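Local structure of penicillin-binding protein (Bacillus halodurans, 3TG9) at residues 163-166 with 172-175. The protein probably binds penicillin and related beta-lactams, as other members of the beta-lactamase and penicillin-binding protein family do. Numbering follows the deposited sequence.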
ATOM      1  N   VAL B 163      -0.322 -19.760 -20.174  1.00 37.81           N
ATOM      2  CA  VAL B 163      -0.913 -20.829 -20.964  1.00 38.54           C
ATOM      3  C   VAL B 163      -2.388 -20.982 -20.621  1.00 37.70           C
ATOM      4  O   VAL B 163      -3.229 -21.102 -21.509  1.00 39.30           O
ATOM      5  CB  VAL B 163      -0.171 -22.164 -20.772  1.00 39.15           C
ATOM      6  CG1 VAL B 163      -0.954 -23.301 -21.408  1.00 39.15           C
ATOM      7  CG2 VAL B 163       1.236 -22.071 -21.362  1.00 36.99           C
ATOM      8  N   VAL B 164      -2.706 -20.954 -19.331  1.00 35.32           N
ATOM      9  CA  VAL B 164      -4.092 -21.060 -18.904  1.00 34.30           C
ATOM     10  C   VAL B 164      -4.938 -19.968 -19.539  1.00 40.22           C
ATOM     11  O   VAL B 164      -6.067 -20.214 -19.962  1.00 44.22           O
ATOM     12  CB  VAL B 164      -4.228 -20.987 -17.371  1.00 37.34           C
ATOM     13  CG1 VAL B 164      -5.690 -20.775 -16.972  1.00 29.52           C
ATOM     14  CG2 VAL B 164      -3.676 -22.252 -16.727  1.00 35.50           C
ATOM     15  N   GLU B 165      -4.383 -18.760 -19.608  1.00 40.17           N
ATOM     16  CA  GLU B 165      -5.090 -17.620 -20.174  1.00 42.21           C
ATOM     17  C   GLU B 165      -5.261 -17.793 -21.673  1.00 42.81           C
ATOM     18  O   GLU B 165      -6.344 -17.571 -22.225  1.00 42.29           O
ATOM     19  CB  GLU B 165      -4.330 -16.318 -19.887  1.00 38.60           C
ATOM     20  CG  GLU B 165      -4.363 -15.892 -18.432  1.00 37.79           C
ATOM     21  CD  GLU B 165      -3.712 -14.537 -18.187  1.00 37.24           C
ATOM     22  OE1 GLU B 165      -2.912 -14.079 -19.030  1.00 36.64           O
ATOM     23  OE2 GLU B 165      -4.003 -13.934 -17.134  1.00 35.57           O
ATOM     24  N   SER B 166      -4.174 -18.192 -22.321  1.00 39.41           N
ATOM     25  CA  SER B 166      -4.137 -18.332 -23.770  1.00 44.42           C
ATOM     26  C   SER B 166      -5.074 -19.433 -24.253  1.00 47.09           C
ATOM     27  O   SER B 166      -5.687 -19.320 -25.318  1.00 46.48           O
ATOM     28  CB  SER B 166      -2.706 -18.610 -24.233  1.00 46.21           C
ATOM     29  OG  SER B 166      -2.589 -18.507 -25.639  1.00 50.42           O
ATOM     30  N   PHE B 172      -6.100 -15.437 -15.789  1.00 33.88           N
ATOM     31  CA  PHE B 172      -5.727 -16.512 -14.888  1.00 34.14           C
ATOM     32  C   PHE B 172      -6.608 -16.530 -13.645  1.00 33.74           C
ATOM     33  O   PHE B 172      -7.179 -17.563 -13.291  1.00 32.34           O
ATOM     34  CB  PHE B 172      -4.257 -16.425 -14.481  1.00 31.45           C
ATOM     35  CG  PHE B 172      -3.861 -17.466 -13.477  1.00 33.36           C
ATOM     36  CD1 PHE B 172      -3.669 -18.784 -13.868  1.00 29.79           C
ATOM     37  CD2 PHE B 172      -3.715 -17.140 -12.139  1.00 32.26           C
ATOM     38  CE1 PHE B 172      -3.319 -19.752 -12.941  1.00 30.84           C
ATOM     39  CE2 PHE B 172      -3.372 -18.107 -11.205  1.00 31.94           C
ATOM     40  CZ  PHE B 172      -3.174 -19.415 -11.608  1.00 29.12           C
ATOM     41  N   GLN B 173      -6.713 -15.376 -12.998  1.00 31.99           N
ATOM     42  CA  GLN B 173      -7.520 -15.204 -11.792  1.00 31.14           C
ATOM     43  C   GLN B 173      -8.984 -15.594 -12.004  1.00 36.45           C
ATOM     44  O   GLN B 173      -9.598 -16.270 -11.160  1.00 35.60           O
ATOM     45  CB  GLN B 173      -7.418 -13.751 -11.304  1.00 29.19           C
ATOM     46  CG  GLN B 173      -5.996 -13.314 -10.901  1.00 30.17           C
ATOM     47  CD  GLN B 173      -5.082 -12.991 -12.086  1.00 33.64           C
ATOM     48  OE1 GLN B 173      -5.501 -13.039 -13.244  1.00 35.44           O
ATOM     49  NE2 GLN B 173      -3.824 -12.645 -11.791  1.00 34.52           N
ATOM     50  N   GLU B 174      -9.541 -15.164 -13.130  1.00 32.86           N
ATOM     51  CA  GLU B 174     -10.904 -15.516 -13.487  1.00 38.07           C
ATOM     52  C   GLU B 174     -11.059 -17.030 -13.603  1.00 36.35           C
ATOM     53  O   GLU B 174     -12.026 -17.602 -13.097  1.00 36.75           O
ATOM     54  CB  GLU B 174     -11.308 -14.848 -14.802  1.00 37.03           C
ATOM     55  CG  GLU B 174     -11.763 -13.414 -14.647  1.00 42.77           C
ATOM     56  CD  GLU B 174     -11.920 -12.709 -15.980  1.00 44.11           C
ATOM     57  OE1 GLU B 174     -11.360 -13.191 -16.986  1.00 44.69           O
ATOM     58  OE2 GLU B 174     -12.592 -11.659 -16.018  1.00 49.58           O
ATOM     59  N   TYR B 175     -10.105 -17.675 -14.269  1.00 35.48           N
ATOM     60  CA  TYR B 175     -10.171 -19.118 -14.438  1.00 36.71           C
ATOM     61  C   TYR B 175     -10.201 -19.830 -13.084  1.00 36.63           C
ATOM     62  O   TYR B 175     -11.067 -20.672 -12.833  1.00 36.95           O
ATOM     63  CB  TYR B 175      -9.018 -19.649 -15.296  1.00 39.81           C
ATOM     64  CG  TYR B 175      -9.179 -21.130 -15.599  1.00 39.26           C
ATOM     65  CD1 TYR B 175      -9.714 -21.557 -16.810  1.00 40.70           C
ATOM     66  CD2 TYR B 175      -8.844 -22.096 -14.656  1.00 38.69           C
ATOM     67  CE1 TYR B 175      -9.893 -22.906 -17.083  1.00 39.99           C
ATOM     68  CE2 TYR B 175      -9.018 -23.452 -14.924  1.00 38.24           C
ATOM     69  CZ  TYR B 175      -9.541 -23.848 -16.140  1.00 38.19           C
ATOM     70  OH  TYR B 175      -9.721 -25.191 -16.420  1.00 44.83           O
TER
HETATM   71  O   HOH W   1      -3.550 -11.911 -15.445  1.00 34.49           O
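Three groups grip OE2 of E165: the backbone N-H of F172, a water molecule and the guanidinium of R129. The hydrogen bond from the F172 N-H is nearly straight, F172 N to E165 OE2 2.9 Å with an angle of 163° at the hydrogen, and it enters on the anti lone pair, away from OE1. The water donates to E165 OE2 at 2.7 Å and also to Q173 OE1, linking the carboxylate to the side-chain amide of Q173, whose NE2 donates to the G224 carbonyl. CG of E165, turned anti to its own carbonyl carbon, lies against the F172 backbone, and the extended chain beyond it carries OE2 to the F172 N-H. Its negative charge lies at the start of helix 172-182, where it probably interacts well with the helix dipole, and R129 balances it with a salt bridge.

Beside this polar join, V164 fills the angle between two aromatic side chains. Its CG1, anti to the backbone N (chi1 167°), sits over one face of the Y175 ring in a CH-pi contact, 4.2 Å from the centroid and 27° off the normal; CG of that ring is the nearest ring atom, at 3.8 Å. F172 meets the same valine differently: V164 CB lies near the ring plane, at the edge, 4.2 Å from CD1. The hydroxyl of Y175 reaches past the valine to Q67 OE1, which anchors the far end of the ring.

The contact joins two successive helices, 155-168 and 172-182, across the short link between them. Both pack on helix 58-70, where V164 touches I65, F172 touches T61, and Y175 rests on A64 and L68.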